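Local coordinates for protein bacterioferritin (Mycobacterium tuberculosis, PDB 3UOI) that probably oxidises iron(II) with dioxygen at ferroxidase centres and stores the iron(III) mineral inside a hollow shell of 24 haem-binding subunits, at residues Glu53-Leu67 / Asp115-Glu129. Residues are numbered along the deposited sequence; the frame is centred on the assembly and turned at random.
Sequences EMRHAEEITDRILLL and DTTSAVLLEKIVADE. With HEM (protoporphyrin IX containing Fe), chain B.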
# COMPACT_ATOMS: atom_id res chain seq x y z
N GLU A 53 31.28 -26.80 13.44
CA GLU A 53 32.02 -27.48 14.50
C GLU A 53 31.80 -26.76 15.82
O GLU A 53 31.64 -27.39 16.87
CB GLU A 53 33.51 -27.53 14.16
CG GLU A 53 34.04 -28.94 13.94
CD GLU A 53 32.99 -29.88 13.38
OE1 GLU A 53 32.56 -29.68 12.23
OE2 GLU A 53 32.59 -30.82 14.10
N MET A 54 31.80 -25.43 15.77
CA MET A 54 31.58 -24.62 16.97
C MET A 54 30.22 -24.95 17.57
O MET A 54 30.08 -25.06 18.79
CB MET A 54 31.66 -23.13 16.63
CG MET A 54 33.08 -22.59 16.60
SD MET A 54 33.13 -20.80 16.36
CE MET A 54 34.33 -20.66 15.04
N ARG A 55 29.22 -25.10 16.70
CA ARG A 55 27.87 -25.44 17.15
C ARG A 55 27.87 -26.81 17.81
O ARG A 55 27.20 -27.03 18.81
CB ARG A 55 26.90 -25.43 15.96
CG ARG A 55 26.19 -24.10 15.76
CD ARG A 55 24.96 -24.26 14.88
NE ARG A 55 25.32 -24.51 13.48
CZ ARG A 55 25.91 -23.62 12.69
NH1 ARG A 55 26.21 -22.42 13.15
NH2 ARG A 55 26.20 -23.94 11.44
N HIS A 56 28.64 -27.73 17.24
CA HIS A 56 28.76 -29.08 17.79
C HIS A 56 29.37 -29.01 19.21
O HIS A 56 28.93 -29.67 20.10
CB HIS A 56 29.62 -29.96 16.92
CG HIS A 56 28.96 -30.46 15.70
ND1 HIS A 56 29.67 -30.87 14.60
CD2 HIS A 56 27.66 -30.63 15.39
CE1 HIS A 56 28.84 -31.28 13.68
NE2 HIS A 56 27.61 -31.14 14.13
N ALA A 57 30.37 -28.16 19.38
CA ALA A 57 31.03 -27.97 20.66
C ALA A 57 30.02 -27.44 21.69
O ALA A 57 29.90 -27.98 22.76
CB ALA A 57 32.14 -27.08 20.53
N GLU A 58 29.24 -26.46 21.33
CA GLU A 58 28.22 -25.97 22.25
C GLU A 58 27.20 -27.05 22.59
O GLU A 58 26.83 -27.20 23.70
CB GLU A 58 27.48 -24.78 21.67
CG GLU A 58 26.25 -24.35 22.45
CD GLU A 58 25.78 -22.94 22.14
OE1 GLU A 58 26.05 -22.45 21.07
OE2 GLU A 58 25.14 -22.34 22.96
N GLU A 59 26.77 -27.80 21.61
CA GLU A 59 25.79 -28.83 21.88
C GLU A 59 26.30 -29.88 22.85
O GLU A 59 25.61 -30.25 23.75
CB GLU A 59 25.26 -29.42 20.58
CG GLU A 59 24.50 -28.37 19.84
CD GLU A 59 23.94 -28.76 18.51
OE1 GLU A 59 23.71 -29.93 18.23
OE2 GLU A 59 23.69 -27.83 17.75
N ILE A 60 27.52 -30.31 22.68
CA ILE A 60 28.10 -31.30 23.59
C ILE A 60 28.24 -30.72 24.98
O ILE A 60 27.98 -31.38 25.96
CB ILE A 60 29.45 -31.84 23.09
CG1 ILE A 60 29.24 -32.65 21.85
CG2 ILE A 60 30.07 -32.72 24.04
CD1 ILE A 60 30.36 -32.61 20.89
N THR A 61 28.60 -29.46 25.02
CA THR A 61 28.78 -28.77 26.26
C THR A 61 27.52 -28.80 27.11
O THR A 61 27.62 -29.05 28.25
CB THR A 61 29.20 -27.34 26.02
OG1 THR A 61 30.35 -27.34 25.21
CG2 THR A 61 29.50 -26.66 27.31
N ASP A 62 26.36 -28.57 26.51
CA ASP A 62 25.07 -28.59 27.16
C ASP A 62 24.81 -30.02 27.66
O ASP A 62 24.28 -30.20 28.69
CB ASP A 62 23.90 -28.28 26.20
CG ASP A 62 23.87 -26.86 25.68
OD1 ASP A 62 24.32 -25.99 26.35
OD2 ASP A 62 23.34 -26.64 24.62
N ARG A 63 25.15 -31.02 26.85
CA ARG A 63 24.89 -32.40 27.24
C ARG A 63 25.68 -32.78 28.51
O ARG A 63 25.15 -33.33 29.41
CB ARG A 63 25.17 -33.36 26.07
CG ARG A 63 24.62 -34.74 26.16
CD ARG A 63 23.12 -34.86 26.45
NE ARG A 63 22.80 -36.13 27.08
CZ ARG A 63 21.72 -36.45 27.76
NH1 ARG A 63 20.77 -35.62 27.91
NH2 ARG A 63 21.63 -37.65 28.27
N ILE A 64 26.93 -32.39 28.54
CA ILE A 64 27.83 -32.67 29.61
C ILE A 64 27.34 -32.00 30.86
O ILE A 64 27.35 -32.59 31.90
CB ILE A 64 29.26 -32.18 29.27
CG1 ILE A 64 29.83 -32.87 28.02
CG2 ILE A 64 30.15 -32.26 30.43
CD1 ILE A 64 31.18 -32.64 27.83
N LEU A 65 26.92 -30.75 30.73
CA LEU A 65 26.40 -30.02 31.84
C LEU A 65 25.10 -30.63 32.39
O LEU A 65 24.99 -30.83 33.51
CB LEU A 65 26.28 -28.54 31.55
CG LEU A 65 27.55 -27.70 31.39
CD1 LEU A 65 27.19 -26.21 31.15
CD2 LEU A 65 28.50 -27.88 32.57
N LEU A 66 24.17 -31.00 31.54
CA LEU A 66 22.95 -31.58 32.04
C LEU A 66 23.24 -32.89 32.83
O LEU A 66 22.55 -33.21 33.70
CB LEU A 66 21.92 -31.77 30.95
CG LEU A 66 20.46 -32.10 31.20
CD1 LEU A 66 19.72 -31.68 30.03
CD2 LEU A 66 20.16 -33.56 31.41
N LEU A 67 24.30 -33.58 32.50
CA LEU A 67 24.63 -34.82 33.17
C LEU A 67 25.57 -34.55 34.31
O LEU A 67 26.16 -35.44 34.83
CB LEU A 67 25.20 -35.88 32.23
CG LEU A 67 24.28 -36.36 31.12
CD1 LEU A 67 25.00 -36.82 29.94
CD2 LEU A 67 23.37 -37.43 31.63
N ASP A 115 21.81 -44.61 27.53
CA ASP A 115 21.81 -43.16 27.41
C ASP A 115 21.52 -42.79 25.97
O ASP A 115 22.40 -42.62 25.18
CB ASP A 115 23.16 -42.59 27.79
CG ASP A 115 23.16 -41.13 27.74
OD1 ASP A 115 22.27 -40.66 27.12
OD2 ASP A 115 23.99 -40.47 28.32
N THR A 116 20.25 -42.79 25.62
CA THR A 116 19.88 -42.58 24.24
C THR A 116 20.07 -41.14 23.79
O THR A 116 20.32 -40.85 22.68
CB THR A 116 18.53 -43.14 23.93
OG1 THR A 116 17.63 -42.78 24.94
CG2 THR A 116 18.60 -44.67 23.82
N THR A 117 19.88 -40.25 24.70
CA THR A 117 20.02 -38.90 24.33
C THR A 117 21.45 -38.63 23.87
O THR A 117 21.63 -38.04 22.83
CB THR A 117 19.57 -37.99 25.44
OG1 THR A 117 18.25 -38.33 25.79
CG2 THR A 117 19.60 -36.57 25.01
N SER A 118 22.44 -39.09 24.62
CA SER A 118 23.81 -38.88 24.21
C SER A 118 24.15 -39.58 22.91
O SER A 118 24.71 -39.01 22.06
CB SER A 118 24.80 -39.25 25.28
OG SER A 118 24.45 -38.79 26.54
N ALA A 119 23.69 -40.81 22.77
CA ALA A 119 23.97 -41.55 21.57
C ALA A 119 23.38 -40.75 20.41
O ALA A 119 23.98 -40.68 19.40
CB ALA A 119 23.40 -42.89 21.62
N VAL A 120 22.21 -40.18 20.61
CA VAL A 120 21.52 -39.46 19.56
C VAL A 120 22.28 -38.23 19.12
O VAL A 120 22.48 -37.99 17.97
CB VAL A 120 20.02 -39.20 19.84
CG1 VAL A 120 19.43 -38.30 18.81
CG2 VAL A 120 19.29 -40.47 19.82
N LEU A 121 22.81 -37.51 20.07
CA LEU A 121 23.64 -36.41 19.71
C LEU A 121 24.88 -36.86 18.90
O LEU A 121 25.25 -36.25 17.96
CB LEU A 121 24.05 -35.69 20.97
CG LEU A 121 25.17 -34.68 20.86
CD1 LEU A 121 24.81 -33.61 19.97
CD2 LEU A 121 25.54 -34.18 22.16
N LEU A 122 25.50 -37.95 19.30
CA LEU A 122 26.67 -38.44 18.63
C LEU A 122 26.31 -38.92 17.25
O LEU A 122 27.08 -38.82 16.35
CB LEU A 122 27.39 -39.43 19.49
CG LEU A 122 27.78 -38.84 20.84
CD1 LEU A 122 28.37 -39.79 21.76
CD2 LEU A 122 28.67 -37.66 20.69
N GLU A 123 25.11 -39.44 17.13
CA GLU A 123 24.59 -39.95 15.90
C GLU A 123 24.48 -38.84 14.84
O GLU A 123 24.85 -39.01 13.70
CB GLU A 123 23.25 -40.63 16.11
CG GLU A 123 23.34 -42.11 16.34
CD GLU A 123 22.02 -42.77 16.65
OE1 GLU A 123 20.98 -42.20 16.38
OE2 GLU A 123 22.05 -43.86 17.19
N LYS A 124 24.00 -37.70 15.29
CA LYS A 124 23.92 -36.52 14.44
C LYS A 124 25.27 -36.02 13.98
O LYS A 124 25.45 -35.75 12.83
CB LYS A 124 23.08 -35.43 15.11
CG LYS A 124 21.74 -35.92 15.32
CD LYS A 124 20.80 -35.06 16.04
CE LYS A 124 19.41 -35.49 15.68
NZ LYS A 124 18.37 -35.31 16.70
N ILE A 125 26.22 -35.99 14.87
CA ILE A 125 27.57 -35.54 14.57
C ILE A 125 28.26 -36.39 13.52
O ILE A 125 28.93 -35.90 12.63
CB ILE A 125 28.41 -35.50 15.82
CG1 ILE A 125 27.87 -34.46 16.78
CG2 ILE A 125 29.86 -35.34 15.50
CD1 ILE A 125 28.57 -34.30 17.94
N VAL A 126 28.06 -37.68 13.63
CA VAL A 126 28.59 -38.62 12.71
C VAL A 126 28.05 -38.40 11.32
O VAL A 126 28.78 -38.49 10.36
CB VAL A 126 28.29 -40.06 13.12
CG1 VAL A 126 28.23 -40.90 11.89
CG2 VAL A 126 29.33 -40.57 14.06
N ALA A 127 26.75 -38.12 11.23
CA ALA A 127 26.17 -37.88 9.93
C ALA A 127 26.79 -36.63 9.27
O ALA A 127 27.18 -36.64 8.10
CB ALA A 127 24.69 -37.78 10.02
N ASP A 128 26.93 -35.60 10.07
CA ASP A 128 27.49 -34.38 9.60
C ASP A 128 28.93 -34.57 9.14
O ASP A 128 29.28 -34.13 8.09
CB ASP A 128 27.42 -33.29 10.67
CG ASP A 128 26.00 -32.93 11.11
OD1 ASP A 128 25.84 -32.30 12.16
OD2 ASP A 128 25.05 -33.29 10.45
N GLU A 129 29.73 -35.28 9.92
CA GLU A 129 31.11 -35.54 9.58
C GLU A 129 31.19 -36.35 8.30
O GLU A 129 32.06 -36.16 7.55
CB GLU A 129 31.87 -36.22 10.70
CG GLU A 129 31.81 -35.57 12.04
CD GLU A 129 32.51 -34.24 12.06
OE1 GLU A 129 33.55 -34.14 12.69
OE2 GLU A 129 32.02 -33.31 11.43
CHA HEM B . 30.33 -17.50 16.08
CHB HEM B . 35.09 -17.00 15.58
CHC HEM B . 35.74 -20.30 19.04
CHD HEM B . 30.97 -20.66 19.74
C1A HEM B . 31.54 -16.93 15.74
C2A HEM B . 31.80 -15.69 15.05
C3A HEM B . 33.14 -15.59 14.91
C4A HEM B . 33.74 -16.73 15.50
CMA HEM B . 33.95 -14.46 14.27
CAA HEM B . 30.66 -14.74 14.59
CBA HEM B . 29.93 -14.25 15.85
CGA HEM B . 29.62 -12.76 15.92
O1A HEM B . 29.44 -12.17 17.05
O2A HEM B . 29.53 -12.14 14.83
C1B HEM B . 35.69 -17.90 16.44
C2B HEM B . 37.11 -18.23 16.47
C3B HEM B . 37.30 -19.12 17.44
C4B HEM B . 35.99 -19.40 18.03
CMB HEM B . 38.25 -17.64 15.60
CAB HEM B . 38.71 -19.70 17.77
CBB HEM B . 38.84 -20.81 18.50
C1C HEM B . 34.52 -20.71 19.57
C2C HEM B . 34.33 -21.77 20.55
C3C HEM B . 32.99 -21.84 20.75
C4C HEM B . 32.32 -20.90 19.87
CMC HEM B . 35.45 -22.61 21.23
CAC HEM B . 32.24 -22.76 21.71
CBC HEM B . 30.95 -22.95 21.42
C1D HEM B . 30.37 -19.91 18.76
C2D HEM B . 28.96 -19.91 18.49
C3D HEM B . 28.80 -18.92 17.36
C4D HEM B . 30.10 -18.44 17.08
CMD HEM B . 27.83 -20.69 19.25
CAD HEM B . 27.54 -18.46 16.65
CBD HEM B . 27.19 -19.57 15.68
CGD HEM B . 26.04 -19.05 14.86
O1D HEM B . 26.01 -17.82 14.56
O2D HEM B . 25.17 -19.87 14.54
NA HEM B . 32.75 -17.52 15.96
NB HEM B . 35.02 -18.64 17.38
NC HEM B . 33.28 -20.24 19.21
ND HEM B . 31.06 -19.09 17.88
FE HEM B . 32.95 -18.92 17.63
O HOH W 1 30.44 -30.41 11.14
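Arg63 reaches Ser118 because CG stands anti to the backbone N (chi1 -164°) and the chain then bends at chi2 (53°), which carries the guanidinium over the start of the facing helix. There NE donates to Ser118 OG at 3.2 Å, with the hydroxyl near the guanidinium plane, while NH2 makes a weak, salt-bridging bond to Asp115 OD1. Glu130 of a neighbouring subunit takes NH1 in a salt bridge and also bonds to Thr117 OG1. Thr117 CG2 lies over one face of the group and Leu67 CG above the opposite face, both offset toward the rim. Asp115 is also the N-cap of helix 116-146, its OD1 accepting from Ser118 N at 3.0 Å, so one carboxylate serves both helix end and arginine. Toward the other end, His56 NE2 donates to the anti lone pair of Asp128 OD1 at 2.9 Å, with ring and carboxylate nearly coplanar, and Ile125 CG1 sits over a face of the ring in a CH-pi contact. Between these polar ends, Ile60 meets Leu121 and Ile125 at about right angles; its CD1 lies 3.8 Å from Ile125 CD1. The carboxylates of Glu53, whose OE2 is uncertainly placed, and Glu129 come near each other, consistent with the predicted diiron ferroxidase site, to which both and His56 are assigned. On another side of helix 40-66, Met54 SD binds the haem iron at 2.3 Å, with Met54 of another subunit as the second axial ligand. The two segments run antiparallel (172°), their axes 11.1 Å apart, within the four-helix bundle of the ferritin fold; helix 7-36 packs against 53-67, and helix 85-112 against 115-129.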